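Local coordinates for spore coat polysaccharide biosynthesis protein SpsE (Bacillus subtilis, PDB 1VLI) that probably acts as a sugar-acid synthase of the N-acylneuraminate-9-phosphate synthase type in spore coat polysaccharide biosynthesis, at residues Phe63-Gln67 with Gln94-Met98; Leu151-Arg156 with Thr179-Asn185; His192-Lys196 with Lys301-Glu307; Gln345-Phe351 with Gly370-Ile376. One frame throughout, in Å; residues are numbered along the deposited sequence.

In the fold
Contacts 1 and 2 lie in the parallel eight-stranded barrel of the NeuB family; contact 3 sets a later loop, 301-307, against barrel strand 188-193, and contact 4 belongs to the AFP-like (SAF) domain. The first segments of contacts 1 and 3 run on from strands 60-63 and 188-193 towards the zinc ion held by His226 and His248: the side chain of Gln64 is about 9 Å from the metal, that of Cys193 about 6 Å. Their centres are 26 Å apart, on opposite sides of the chain's centre. Contact 2 joins two consecutive outer helices. Contact 4 comes within about 7 Å of contact 2 (nearest atoms; centres 23 Å apart), and Lys152–Glu353 and Arg350–Glu175 salt bridges span the two domains.

Contact 1: Phe63-Gln67 with Gln94-Met98; sequences FQMFQ and QSMEM
A short antiparallel backbone pairing closes the long excursion between strand 60-63 and helix 103-112 of the barrel, bringing the run that leaves the strand against the run that follows helix 89-92. Neither segment forms a regular strand here beyond Phe63, and the pairing amounts to one bridge. Phe66 and Met96 face each other as a non-hydrogen-bonded pair, CA to CA 4.4 Å, flanked by two nearly linear bonds: Glu97 N to Met65 O at 2.6 Å (172°) and Gln67 N to Ser95 O at 3.1 Å (166°). Phe66 (-115/144) and Met96 (-105/154) are extended, whereas Met65 (-102/-30) and Glu97 (-75/-47) break the extension, consistent with the ladder being a single bridge. In a TIM barrel such loops after the strands line the catalytic end, and Gln64 lies about 9 Å from the bound zinc, by its side chain. Selenomethionines Met65, Met96 and Met98 pack with Phe63 and Phe66. Met98, chi1 m, chi2 t and chi3 m, sends CE to 3.5 Å from Met65 CG and 3.9 Å from Phe63 CB; its SE lies 4.9 Å from the centroid of the Phe63 ring, an oblique Met-aromatic contact. Met65 CE meets Met96 CE at 3.9 Å, and Met96 CG touches Phe66 CD1 at 4.1 Å. Helix 124-131 receives Met65 and Phe66, while Met98 also packs on Ile103 and Leu106 of helix 103-112.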
loop_
_atom_site.group_PDB
_atom_site.type_symbol
_atom_site.label_atom_id
_atom_site.label_comp_id
_atom_site.label_asym_id
_atom_site.label_seq_id
_atom_site.Cartn_x
_atom_site.Cartn_y
_atom_site.Cartn_z
ATOM N N PHE A 63 0.223 6.540 -9.219
ATOM C CA PHE A 63 -0.143 5.657 -10.343
ATOM C C PHE A 63 0.239 4.201 -10.081
ATOM O O PHE A 63 1.275 3.920 -9.466
ATOM C CB PHE A 63 0.553 6.107 -11.641
ATOM C CG PHE A 63 -0.031 7.377 -12.231
ATOM C CD1 PHE A 63 -1.117 7.321 -13.108
ATOM C CD2 PHE A 63 0.485 8.618 -11.890
ATOM C CE1 PHE A 63 -1.682 8.469 -13.621
ATOM C CE2 PHE A 63 -0.082 9.795 -12.412
ATOM C CZ PHE A 63 -1.171 9.714 -13.273
ATOM N N GLN A 64 -0.590 3.269 -10.550
ATOM C CA GLN A 64 -0.215 1.851 -10.567
ATOM C C GLN A 64 0.787 1.571 -11.678
ATOM O O GLN A 64 0.538 1.887 -12.850
ATOM C CB GLN A 64 -1.431 0.976 -10.787
ATOM C CG GLN A 64 -1.295 -0.433 -10.229
ATOM C CD GLN A 64 -2.541 -1.275 -10.490
ATOM O OE1 GLN A 64 -2.488 -2.247 -11.232
ATOM N NE2 GLN A 64 -3.657 -0.891 -9.890
HETATM N N MSE A 65 1.921 0.985 -11.315
HETATM C CA MSE A 65 2.917 0.629 -12.312
HETATM C C MSE A 65 2.932 -0.841 -12.667
HETATM O O MSE A 65 3.246 -1.195 -13.794
HETATM C CB MSE A 65 4.298 1.074 -11.882
HETATM C CG MSE A 65 4.502 2.558 -12.102
HETATM SE SE MSE A 65 6.351 3.088 -11.736
HETATM C CE MSE A 65 7.254 1.903 -12.947
ATOM N N PHE A 66 2.573 -1.698 -11.719
ATOM C CA PHE A 66 2.708 -3.124 -11.930
ATOM C C PHE A 66 1.358 -3.845 -11.960
ATOM O O PHE A 66 0.422 -3.455 -11.254
ATOM C CB PHE A 66 3.681 -3.696 -10.904
ATOM C CG PHE A 66 4.943 -2.892 -10.795
ATOM C CD1 PHE A 66 5.992 -3.088 -11.694
ATOM C CD2 PHE A 66 5.063 -1.888 -9.842
ATOM C CE1 PHE A 66 7.138 -2.317 -11.615
ATOM C CE2 PHE A 66 6.214 -1.105 -9.763
ATOM C CZ PHE A 66 7.247 -1.320 -10.644
ATOM N N GLN A 67 1.269 -4.874 -12.816
ATOM C CA GLN A 67 0.045 -5.670 -12.995
ATOM C C GLN A 67 -0.185 -6.625 -11.842
ATOM O O GLN A 67 0.784 -7.087 -11.236
ATOM C CB GLN A 67 0.115 -6.453 -14.290
ATOM C CG GLN A 67 -0.310 -5.641 -15.486
ATOM C CD GLN A 67 -0.223 -6.436 -16.771
ATOM O OE1 GLN A 67 -0.113 -7.673 -16.741
ATOM N NE2 GLN A 67 -0.262 -5.738 -17.905
ATOM N N GLN A 94 5.822 -6.422 -20.379
ATOM C CA GLN A 94 4.505 -7.080 -20.485
ATOM C C GLN A 94 3.841 -7.189 -19.107
ATOM O O GLN A 94 2.626 -7.364 -18.996
ATOM C CB GLN A 94 4.608 -8.477 -21.137
ATOM C CG GLN A 94 4.918 -8.530 -22.668
ATOM C CD GLN A 94 3.941 -7.714 -23.557
ATOM O OE1 GLN A 94 4.347 -7.127 -24.562
ATOM N NE2 GLN A 94 2.668 -7.685 -23.182
ATOM N N SER A 95 4.647 -7.050 -18.069
ATOM C CA SER A 95 4.189 -7.175 -16.699
ATOM C C SER A 95 3.833 -5.841 -16.029
ATOM O O SER A 95 3.456 -5.791 -14.863
ATOM C CB SER A 95 5.278 -7.857 -15.902
ATOM O OG SER A 95 4.834 -8.054 -14.579
HETATM N N MSE A 96 3.918 -4.756 -16.775
HETATM C CA MSE A 96 3.689 -3.452 -16.220
HETATM C C MSE A 96 2.359 -2.886 -16.617
HETATM O O MSE A 96 1.836 -3.261 -17.638
HETATM C CB MSE A 96 4.789 -2.557 -16.678
HETATM C CG MSE A 96 5.963 -2.686 -15.766
HETATM SE SE MSE A 96 7.381 -1.663 -16.470
HETATM C CE MSE A 96 6.458 0.238 -16.401
ATOM N N GLU A 97 1.794 -1.994 -15.804
ATOM C CA GLU A 97 0.483 -1.448 -16.101
ATOM C C GLU A 97 0.496 -0.426 -17.205
ATOM O O GLU A 97 -0.360 -0.489 -18.066
ATOM C CB GLU A 97 -0.227 -0.870 -14.868
ATOM C CG GLU A 97 -1.277 -1.811 -14.285
ATOM C CD GLU A 97 -2.516 -1.939 -15.158
ATOM O OE1 GLU A 97 -2.857 -0.953 -15.850
ATOM O OE2 GLU A 97 -3.152 -3.026 -15.149
HETATM N N MSE A 98 1.417 0.536 -17.167
HETATM C CA MSE A 98 1.486 1.558 -18.216
HETATM C C MSE A 98 2.677 1.269 -19.118
HETATM O O MSE A 98 3.651 0.672 -18.654
HETATM C CB MSE A 98 1.662 2.936 -17.607
HETATM C CG MSE A 98 0.591 3.342 -16.625
HETATM SE SE MSE A 98 1.106 4.984 -15.652
HETATM C CE MSE A 98 2.509 4.169 -14.427
#

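Contact 2: Leu151-Arg156 with Thr179-Asn185; sequences LKYVAR and TIRAEGN
Thr179, still helical, opens the second segment by directing CB toward helix 148-155, where its CG2 rests 4.1 Å from Leu151 CB; its OG1 turns back to the carbonyl of Glu175. Ile180 follows with chi1 m and chi2 t, placing CG1 4.2 Å from Leu151 CB and CG2 3.9 Å from Ala155 CB. The closest CA pair is Ala155 CA to Ile180 CA, 5.3 Å, consistent with the small alanine. These are consecutive outer helices of a beta/alpha barrel: helix 148-155 follows strand 138-140, helix 170-181 follows strand 161-164, and Met161 of that intervening strand lies beneath both Ala155 and Ile180. A type I turn runs from Arg181 to Gly184, with Gly184 N bonded to Arg181 O at 2.9 Å. Within it Glu183, chi1 m and chi2 m, covers Ala155 CB with its own CB at 3.9 Å and turns its carboxylate to Arg156: OE1 accepts NE at 2.6 Å and NH2 at 3.0 Å, a salt bridge at the guanidinium edge, near its plane. Lys152 NZ stays 4.2 Å from Glu183 OE2, beyond a salt bridge, and pairs instead with Glu353. Gly184 takes positive phi (89/2), where a side chain would jam against the preceding carbonyl. Asn185, chi1 t, donates ND2 to Ala155 O at 3.2 Å, close to the C-terminal end of the first helix, and also to Arg159 O.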
loop_
_atom_site.group_PDB
_atom_site.type_symbol
_atom_site.label_atom_id
_atom_site.label_comp_id
_atom_site.label_asym_id
_atom_site.label_seq_id
_atom_site.Cartn_x
_atom_site.Cartn_y
_atom_site.Cartn_z
ATOM N N LEU A 151 9.677 -6.322 2.766
ATOM C CA LEU A 151 9.817 -5.140 3.614
ATOM C C LEU A 151 11.285 -4.886 3.938
ATOM O O LEU A 151 11.707 -3.755 4.023
ATOM C CB LEU A 151 8.975 -5.251 4.908
ATOM C CG LEU A 151 7.461 -5.378 4.725
ATOM C CD1 LEU A 151 6.781 -5.648 6.071
ATOM C CD2 LEU A 151 6.816 -4.152 4.024
ATOM N N LYS A 152 12.047 -5.957 4.141
ATOM C CA LYS A 152 13.467 -5.905 4.467
ATOM C C LYS A 152 14.243 -5.379 3.260
ATOM O O LYS A 152 15.160 -4.576 3.386
ATOM C CB LYS A 152 13.910 -7.325 4.804
ATOM C CG LYS A 152 15.182 -7.470 5.605
ATOM C CD LYS A 152 15.616 -8.949 5.655
ATOM C CE LYS A 152 16.730 -9.216 6.690
ATOM N NZ LYS A 152 16.438 -10.380 7.611
ATOM N N TYR A 153 13.861 -5.845 2.083
ATOM C CA TYR A 153 14.584 -5.549 0.861
ATOM C C TYR A 153 14.466 -4.074 0.531
ATOM O O TYR A 153 15.458 -3.418 0.237
ATOM C CB TYR A 153 13.985 -6.364 -0.265
ATOM C CG TYR A 153 14.708 -6.281 -1.568
ATOM C CD1 TYR A 153 14.409 -5.277 -2.488
ATOM C CD2 TYR A 153 15.655 -7.221 -1.910
ATOM C CE1 TYR A 153 15.035 -5.205 -3.700
ATOM C CE2 TYR A 153 16.298 -7.160 -3.128
ATOM C CZ TYR A 153 15.986 -6.148 -4.026
ATOM O OH TYR A 153 16.621 -6.097 -5.257
ATOM N N VAL A 154 13.249 -3.553 0.611
ATOM C CA VAL A 154 13.019 -2.155 0.348
ATOM C C VAL A 154 13.559 -1.260 1.484
ATOM O O VAL A 154 14.135 -0.202 1.225
ATOM C CB VAL A 154 11.536 -1.890 0.103
ATOM C CG1 VAL A 154 11.333 -0.444 -0.228
ATOM C CG2 VAL A 154 11.031 -2.745 -1.038
ATOM N N ALA A 155 13.375 -1.675 2.740
ATOM C CA ALA A 155 13.908 -0.885 3.859
ATOM C C ALA A 155 15.395 -0.515 3.639
ATOM O O ALA A 155 15.824 0.568 4.014
ATOM C CB ALA A 155 13.729 -1.609 5.160
ATOM N N ARG A 156 16.163 -1.417 3.035
ATOM C CA ARG A 156 17.603 -1.201 2.847
ATOM C C ARG A 156 17.952 -0.135 1.803
ATOM O O ARG A 156 19.105 0.244 1.675
ATOM C CB ARG A 156 18.306 -2.506 2.477
ATOM C CG ARG A 156 18.593 -3.382 3.658
ATOM C CD ARG A 156 19.067 -4.755 3.269
ATOM N NE ARG A 156 19.020 -5.647 4.413
ATOM C CZ ARG A 156 19.438 -6.907 4.415
ATOM N NH1 ARG A 156 19.957 -7.448 3.316
ATOM N NH2 ARG A 156 19.339 -7.632 5.528
ATOM N N THR A 179 10.344 -4.912 11.337
ATOM C CA THR A 179 11.118 -5.456 10.236
ATOM C C THR A 179 11.832 -4.342 9.448
ATOM O O THR A 179 12.959 -4.527 8.974
ATOM C CB THR A 179 10.163 -6.236 9.297
ATOM O OG1 THR A 179 9.588 -7.346 9.995
ATOM C CG2 THR A 179 10.909 -6.880 8.181
ATOM N N ILE A 180 11.163 -3.203 9.285
ATOM C CA ILE A 180 11.745 -2.064 8.569
ATOM C C ILE A 180 12.761 -1.387 9.474
ATOM O O ILE A 180 13.852 -1.008 9.025
ATOM C CB ILE A 180 10.650 -1.068 8.133
ATOM C CG1 ILE A 180 9.679 -1.768 7.182
ATOM C CG2 ILE A 180 11.269 0.211 7.500
ATOM C CD1 ILE A 180 8.341 -1.057 7.091
ATOM N N ARG A 181 12.405 -1.239 10.747
ATOM C CA ARG A 181 13.291 -0.604 11.680
ATOM C C ARG A 181 14.580 -1.362 11.837
ATOM O O ARG A 181 15.640 -0.742 11.870
ATOM C CB ARG A 181 12.628 -0.411 13.021
ATOM C CG ARG A 181 11.885 0.857 13.074
ATOM C CD ARG A 181 11.530 1.254 14.445
ATOM N NE ARG A 181 12.583 1.994 15.133
ATOM C CZ ARG A 181 12.766 3.307 15.046
ATOM N NH1 ARG A 181 11.983 4.058 14.274
ATOM N NH2 ARG A 181 13.748 3.872 15.731
ATOM N N ALA A 182 14.502 -2.694 11.892
ATOM C CA ALA A 182 15.688 -3.530 12.096
ATOM C C ALA A 182 16.764 -3.320 11.024
ATOM O O ALA A 182 17.928 -3.653 11.255
ATOM C CB ALA A 182 15.303 -5.010 12.169
ATOM N N GLU A 183 16.380 -2.808 9.852
ATOM C CA GLU A 183 17.344 -2.578 8.759
ATOM C C GLU A 183 17.967 -1.191 8.794
ATOM O O GLU A 183 18.683 -0.811 7.875
ATOM C CB GLU A 183 16.702 -2.813 7.389
ATOM C CG GLU A 183 16.204 -4.229 7.150
ATOM C CD GLU A 183 17.247 -5.299 7.437
ATOM O OE1 GLU A 183 18.390 -5.170 6.941
ATOM O OE2 GLU A 183 16.920 -6.280 8.154
ATOM N N GLY A 184 17.680 -0.435 9.840
ATOM C CA GLY A 184 18.206 0.911 9.989
ATOM C C GLY A 184 17.366 2.025 9.381
ATOM O O GLY A 184 17.759 3.184 9.422
ATOM N N ASN A 185 16.215 1.694 8.810
ATOM C CA ASN A 185 15.338 2.702 8.236
ATOM C C ASN A 185 14.232 3.095 9.224
ATOM O O ASN A 185 13.406 2.269 9.585
ATOM C CB ASN A 185 14.744 2.173 6.927
ATOM C CG ASN A 185 14.069 3.255 6.107
ATOM O OD1 ASN A 185 13.701 4.288 6.633
ATOM N ND2 ASN A 185 13.910 3.017 4.804
#

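Contact 3: His192-Lys196 with Lys301-Glu307; sequences HCVAK and KTTTAIE
Glu307, with the largest buried area, reaches from the 301-307 loop toward the end of strand 188-193. Its chi1 m, chi2 t side chain folds OE1 back to Thr304, accepting N at 3.0 Å and OG1 at 2.6 Å, while OE2 lies 3.6 Å from Val194 CG1. The modelled 2.3 Å between Glu307 OE2 and Ala195 N is too short to read as a bond. Ile306 (chi1 p) and Lys196 (chi1 t) supply the next largest areas: both CB atoms point across the interface, but the Lys196 chain then turns away from the 301-307 segment, and Ile306 CD1 lies 4.5 Å from Val194 CG1. CA atoms come to 6.3 Å between Ala195 and Glu307. At the other end, Lys301 NZ gives a weak 3.1 Å bond to His192 ND1 and a hydrogen bond to Thr165 OG1, while His192 NE2 serves Ser204 O. The loop lies against the segment continuing from strand 188-193, beside the metal site, Val194 O binding ND1 of the zinc ligand His226, with helix 208-215 under His192 and Lys301 and helix 310-313 beside Ala195.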
loop_
_atom_site.group_PDB
_atom_site.type_symbol
_atom_site.label_atom_id
_atom_site.label_comp_id
_atom_site.label_asym_id
_atom_site.label_seq_id
_atom_site.Cartn_x
_atom_site.Cartn_y
_atom_site.Cartn_z
ATOM N N HIS A 192 -4.014 3.689 8.096
ATOM C CA HIS A 192 -5.238 2.967 8.401
ATOM C C HIS A 192 -6.081 2.965 7.151
ATOM O O HIS A 192 -6.022 3.905 6.373
ATOM C CB HIS A 192 -5.995 3.653 9.544
ATOM C CG HIS A 192 -7.362 3.097 9.778
ATOM N ND1 HIS A 192 -7.597 1.748 9.962
ATOM C CD2 HIS A 192 -8.567 3.706 9.866
ATOM C CE1 HIS A 192 -8.886 1.557 10.169
ATOM N NE2 HIS A 192 -9.494 2.726 10.124
ATOM N N CYS A 193 -6.908 1.945 6.982
ATOM C CA CYS A 193 -7.503 1.705 5.700
ATOM C C CYS A 193 -8.572 0.629 5.786
ATOM O O CYS A 193 -8.425 -0.312 6.548
ATOM C CB CYS A 193 -6.373 1.205 4.800
ATOM S SG CYS A 193 -6.907 0.911 3.145
ATOM N N VAL A 194 -9.621 0.745 4.975
ATOM C CA VAL A 194 -10.629 -0.324 4.809
ATOM C C VAL A 194 -10.629 -0.890 3.368
ATOM O O VAL A 194 -10.773 -0.129 2.398
ATOM C CB VAL A 194 -12.031 0.209 5.102
ATOM C CG1 VAL A 194 -13.033 -0.922 5.149
ATOM C CG2 VAL A 194 -12.042 1.012 6.393
ATOM N N ALA A 195 -10.492 -2.210 3.216
ATOM C CA ALA A 195 -10.281 -2.821 1.872
ATOM C C ALA A 195 -11.500 -2.854 0.940
ATOM O O ALA A 195 -11.351 -3.029 -0.275
ATOM C CB ALA A 195 -9.630 -4.219 1.971
ATOM N N LYS A 196 -12.690 -2.680 1.503
ATOM C CA LYS A 196 -13.887 -2.450 0.701
ATOM C C LYS A 196 -13.806 -1.136 -0.103
ATOM O O LYS A 196 -13.290 -0.130 0.376
ATOM C CB LYS A 196 -15.124 -2.457 1.602
ATOM C CG LYS A 196 -16.460 -2.498 0.857
ATOM C CD LYS A 196 -16.636 -3.758 -0.011
ATOM C CE LYS A 196 -18.026 -3.792 -0.644
ATOM N NZ LYS A 196 -18.218 -5.026 -1.447
ATOM N N LYS A 301 -7.989 -2.575 16.462
ATOM C CA LYS A 301 -7.475 -2.719 15.086
ATOM C C LYS A 301 -7.728 -4.135 14.664
ATOM O O LYS A 301 -7.199 -5.062 15.277
ATOM C CB LYS A 301 -5.974 -2.424 14.998
ATOM C CG LYS A 301 -5.374 -2.582 13.610
ATOM C CD LYS A 301 -6.170 -1.814 12.580
ATOM C CE LYS A 301 -5.490 -1.877 11.232
ATOM N NZ LYS A 301 -6.214 -1.004 10.235
ATOM N N THR A 302 -8.558 -4.289 13.634
ATOM C CA THR A 302 -9.004 -5.601 13.160
ATOM C C THR A 302 -9.672 -5.527 11.765
ATOM O O THR A 302 -9.951 -4.449 11.277
ATOM C CB THR A 302 -9.937 -6.269 14.222
ATOM O OG1 THR A 302 -10.212 -7.612 13.826
ATOM C CG2 THR A 302 -11.319 -5.598 14.293
ATOM N N THR A 303 -9.921 -6.673 11.131
ATOM C CA THR A 303 -10.693 -6.720 9.879
ATOM C C THR A 303 -12.198 -6.404 10.102
ATOM O O THR A 303 -12.760 -6.722 11.168
ATOM C CB THR A 303 -10.471 -8.092 9.193
ATOM O OG1 THR A 303 -10.947 -8.047 7.840
ATOM C CG2 THR A 303 -11.290 -9.193 9.872
ATOM N N THR A 304 -12.844 -5.769 9.120
ATOM C CA THR A 304 -14.265 -5.385 9.266
ATOM C C THR A 304 -15.247 -6.504 8.859
ATOM O O THR A 304 -14.839 -7.530 8.293
ATOM C CB THR A 304 -14.605 -4.041 8.528
ATOM O OG1 THR A 304 -14.227 -4.125 7.147
ATOM C CG2 THR A 304 -13.788 -2.856 9.081
ATOM N N ALA A 305 -16.532 -6.303 9.180
ATOM C CA ALA A 305 -17.612 -7.190 8.728
ATOM C C ALA A 305 -17.674 -7.334 7.192
ATOM O O ALA A 305 -17.993 -8.418 6.701
ATOM C CB ALA A 305 -18.964 -6.744 9.300
ATOM N N ILE A 306 -17.347 -6.255 6.455
ATOM C CA ILE A 306 -17.319 -6.235 4.960
ATOM C C ILE A 306 -15.968 -6.614 4.301
ATOM O O ILE A 306 -15.878 -6.729 3.069
ATOM C CB ILE A 306 -17.838 -4.869 4.375
ATOM C CG1 ILE A 306 -17.007 -3.693 4.906
ATOM C CG2 ILE A 306 -19.349 -4.701 4.614
ATOM C CD1 ILE A 306 -17.102 -2.432 4.080
ATOM N N GLU A 307 -14.927 -6.790 5.117
ATOM C CA GLU A 307 -13.654 -7.367 4.657
ATOM C C GLU A 307 -13.587 -8.879 4.998
ATOM O O GLU A 307 -13.403 -9.710 4.108
ATOM C CB GLU A 307 -12.445 -6.586 5.223
ATOM C CG GLU A 307 -12.260 -5.168 4.667
ATOM C CD GLU A 307 -11.448 -4.249 5.589
ATOM O OE1 GLU A 307 -11.692 -4.214 6.817
ATOM O OE2 GLU A 307 -10.562 -3.539 5.086
#

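Contact 4: Gln345-Phe351 with Gly370-Ile376; sequences QGLHPRF and GIVWDDI
Leu347 is the apolar centre, with 100 Å² covered by the 370-376 segment. Its CD2 lies over the five-membered ring of Trp373, 3.8 Å from the centroid and 18° off the normal, a CH-pi contact; its CD1 meets Ile376 CD1 at 4.0 Å, and its CG approaches Ile371 CG2 at 4.2 Å. Next out, the six-membered ring of Trp373 (chi1 m) turns its edge to the face of Phe351 (chi1 m): centroids 5.2 Å apart, planes at 77°, Phe351 CZ to Trp373 CZ2 3.8 Å, a T-shaped stack. Beside this cluster the backbones come very close, Gly346 CA to Gly370 CA being 3.6 Å. A CB on Gly370 would fall 2.7 Å from Gly346 CA, so this approach requires glycine there. Leu347 N gives a weak bond to Ile371 O at 2.7 Å (127°), whose carbonyl also receives a CA-H...O contact from Gly346 CA at 3.4 Å. At the polar edge each segment also bonds within itself: side chain to backbone at Gly346 N–Gln345 OE1 (2.7 Å) and Arg350 N–His348 ND1 (2.8 Å), backbone at Asp375 N–Val372 O (3.2 Å). Both segments belong to the AFP-like (SAF) domain. Leu347 and Ile371 bond by their backbones to Ile318 of strand 317-320, Phe351 occupies the N-cap position of helix 352-356, and Arg350 bridges to Glu175 of barrel helix 170-181.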
loop_
_atom_site.group_PDB
_atom_site.type_symbol
_atom_site.label_atom_id
_atom_site.label_comp_id
_atom_site.label_asym_id
_atom_site.label_seq_id
_atom_site.Cartn_x
_atom_site.Cartn_y
_atom_site.Cartn_z
ATOM N N GLN A 345 -4.019 -21.106 2.359
ATOM C CA GLN A 345 -2.882 -20.217 2.681
ATOM C C GLN A 345 -1.574 -21.012 2.874
ATOM O O GLN A 345 -1.619 -22.185 3.295
ATOM C CB GLN A 345 -3.242 -19.334 3.897
ATOM C CG GLN A 345 -2.226 -18.271 4.302
ATOM C CD GLN A 345 -1.834 -17.377 3.132
ATOM O OE1 GLN A 345 -1.150 -17.830 2.221
ATOM N NE2 GLN A 345 -2.291 -16.118 3.142
ATOM N N GLY A 346 -0.433 -20.413 2.517
ATOM C CA GLY A 346 0.873 -21.055 2.719
ATOM C C GLY A 346 1.426 -20.622 4.071
ATOM O O GLY A 346 0.842 -19.755 4.716
ATOM N N LEU A 347 2.532 -21.222 4.525
ATOM C CA LEU A 347 3.224 -20.756 5.749
ATOM C C LEU A 347 3.476 -19.258 5.756
ATOM O O LEU A 347 3.744 -18.684 4.711
ATOM C CB LEU A 347 4.592 -21.414 5.883
ATOM C CG LEU A 347 4.784 -22.639 6.741
ATOM C CD1 LEU A 347 6.144 -22.474 7.399
ATOM C CD2 LEU A 347 3.624 -22.820 7.768
ATOM N N HIS A 348 3.436 -18.630 6.930
ATOM C CA HIS A 348 3.736 -17.191 7.012
ATOM C C HIS A 348 5.101 -16.833 6.402
ATOM O O HIS A 348 6.074 -17.553 6.605
ATOM C CB HIS A 348 3.719 -16.745 8.457
ATOM C CG HIS A 348 3.685 -15.268 8.606
ATOM N ND1 HIS A 348 4.809 -14.482 8.483
ATOM C CD2 HIS A 348 2.659 -14.427 8.839
ATOM C CE1 HIS A 348 4.479 -13.216 8.655
ATOM N NE2 HIS A 348 3.177 -13.156 8.868
ATOM N N PRO A 349 5.176 -15.753 5.623
ATOM C CA PRO A 349 6.445 -15.312 5.060
ATOM C C PRO A 349 7.615 -15.121 6.047
ATOM O O PRO A 349 8.769 -15.044 5.605
ATOM C CB PRO A 349 6.068 -13.977 4.408
ATOM C CG PRO A 349 4.698 -14.216 3.965
ATOM C CD PRO A 349 4.060 -14.923 5.132
ATOM N N ARG A 350 7.348 -15.051 7.352
ATOM C CA ARG A 350 8.446 -14.929 8.344
ATOM C C ARG A 350 9.361 -16.167 8.317
ATOM O O ARG A 350 10.458 -16.149 8.870
ATOM C CB ARG A 350 7.917 -14.638 9.779
ATOM C CG ARG A 350 7.430 -15.885 10.557
ATOM C CD ARG A 350 7.008 -15.645 12.035
ATOM N NE ARG A 350 5.960 -14.642 12.117
ATOM C CZ ARG A 350 4.653 -14.872 12.016
ATOM N NH1 ARG A 350 4.165 -16.101 11.849
ATOM N NH2 ARG A 350 3.816 -13.845 12.075
ATOM N N PHE A 351 8.933 -17.244 7.667
ATOM C CA PHE A 351 9.771 -18.438 7.608
ATOM C C PHE A 351 10.510 -18.600 6.304
ATOM O O PHE A 351 11.188 -19.591 6.118
ATOM C CB PHE A 351 8.956 -19.705 7.915
ATOM C CG PHE A 351 8.197 -19.636 9.240
ATOM C CD1 PHE A 351 8.853 -19.862 10.463
ATOM C CD2 PHE A 351 6.839 -19.337 9.259
ATOM C CE1 PHE A 351 8.160 -19.835 11.662
ATOM C CE2 PHE A 351 6.137 -19.314 10.451
ATOM C CZ PHE A 351 6.807 -19.552 11.662
ATOM N N GLY A 370 0.254 -24.023 -1.172
ATOM C CA GLY A 370 0.830 -23.366 -0.036
ATOM C C GLY A 370 1.501 -24.366 0.884
ATOM O O GLY A 370 0.918 -25.416 1.213
ATOM N N ILE A 371 2.714 -24.008 1.311
ATOM C CA ILE A 371 3.500 -24.779 2.265
ATOM C C ILE A 371 2.803 -24.833 3.604
ATOM O O ILE A 371 2.187 -23.889 4.033
ATOM C CB ILE A 371 4.888 -24.161 2.458
ATOM C CG1 ILE A 371 5.617 -24.068 1.126
ATOM C CG2 ILE A 371 5.728 -25.020 3.418
ATOM C CD1 ILE A 371 6.017 -25.387 0.601
ATOM N N VAL A 372 3.000 -25.942 4.279
ATOM C CA VAL A 372 2.263 -26.345 5.439
ATOM C C VAL A 372 3.323 -27.040 6.327
ATOM O O VAL A 372 4.408 -27.369 5.845
ATOM C CB VAL A 372 1.143 -27.290 4.939
ATOM C CG1 VAL A 372 1.368 -28.720 5.340
ATOM C CG2 VAL A 372 -0.256 -26.739 5.240
ATOM N N TRP A 373 3.049 -27.227 7.616
ATOM C CA TRP A 373 4.080 -27.732 8.534
ATOM C C TRP A 373 4.435 -29.169 8.251
ATOM O O TRP A 373 5.591 -29.586 8.387
ATOM C CB TRP A 373 3.647 -27.570 9.992
ATOM C CG TRP A 373 3.819 -26.181 10.474
ATOM C CD1 TRP A 373 2.830 -25.292 10.788
ATOM C CD2 TRP A 373 5.063 -25.482 10.664
ATOM N NE1 TRP A 373 3.381 -24.084 11.163
ATOM C CE2 TRP A 373 4.750 -24.174 11.096
ATOM C CE3 TRP A 373 6.416 -25.824 10.493
ATOM C CZ2 TRP A 373 5.734 -23.224 11.393
ATOM C CZ3 TRP A 373 7.396 -24.858 10.766
ATOM C CH2 TRP A 373 7.046 -23.587 11.208
ATOM N N ASP A 374 3.440 -29.931 7.827
ATOM C CA ASP A 374 3.645 -31.325 7.527
ATOM C C ASP A 374 4.600 -31.566 6.371
ATOM O O ASP A 374 5.067 -32.687 6.195
ATOM C CB ASP A 374 2.310 -31.979 7.248
ATOM C CG ASP A 374 1.582 -32.380 8.521
ATOM O OD1 ASP A 374 2.107 -32.192 9.647
ATOM O OD2 ASP A 374 0.457 -32.897 8.480
ATOM N N ASP A 375 4.887 -30.522 5.590
ATOM C CA ASP A 375 5.807 -30.615 4.465
ATOM C C ASP A 375 7.234 -30.530 4.971
ATOM O O ASP A 375 8.146 -30.929 4.269
ATOM C CB ASP A 375 5.559 -29.474 3.447
ATOM C CG ASP A 375 4.164 -29.541 2.793
ATOM O OD1 ASP A 375 3.651 -30.678 2.659
ATOM O OD2 ASP A 375 3.503 -28.527 2.392
ATOM N N ILE A 376 7.427 -29.990 6.180
ATOM C CA ILE A 376 8.785 -29.748 6.711
ATOM C C ILE A 376 9.149 -30.488 7.993
ATOM O O ILE A 376 10.342 -30.639 8.283
ATOM C CB ILE A 376 9.106 -28.236 6.856
ATOM C CG1 ILE A 376 7.947 -27.464 7.437
ATOM C CG2 ILE A 376 9.408 -27.596 5.491
ATOM C CD1 ILE A 376 7.854 -26.089 6.848
#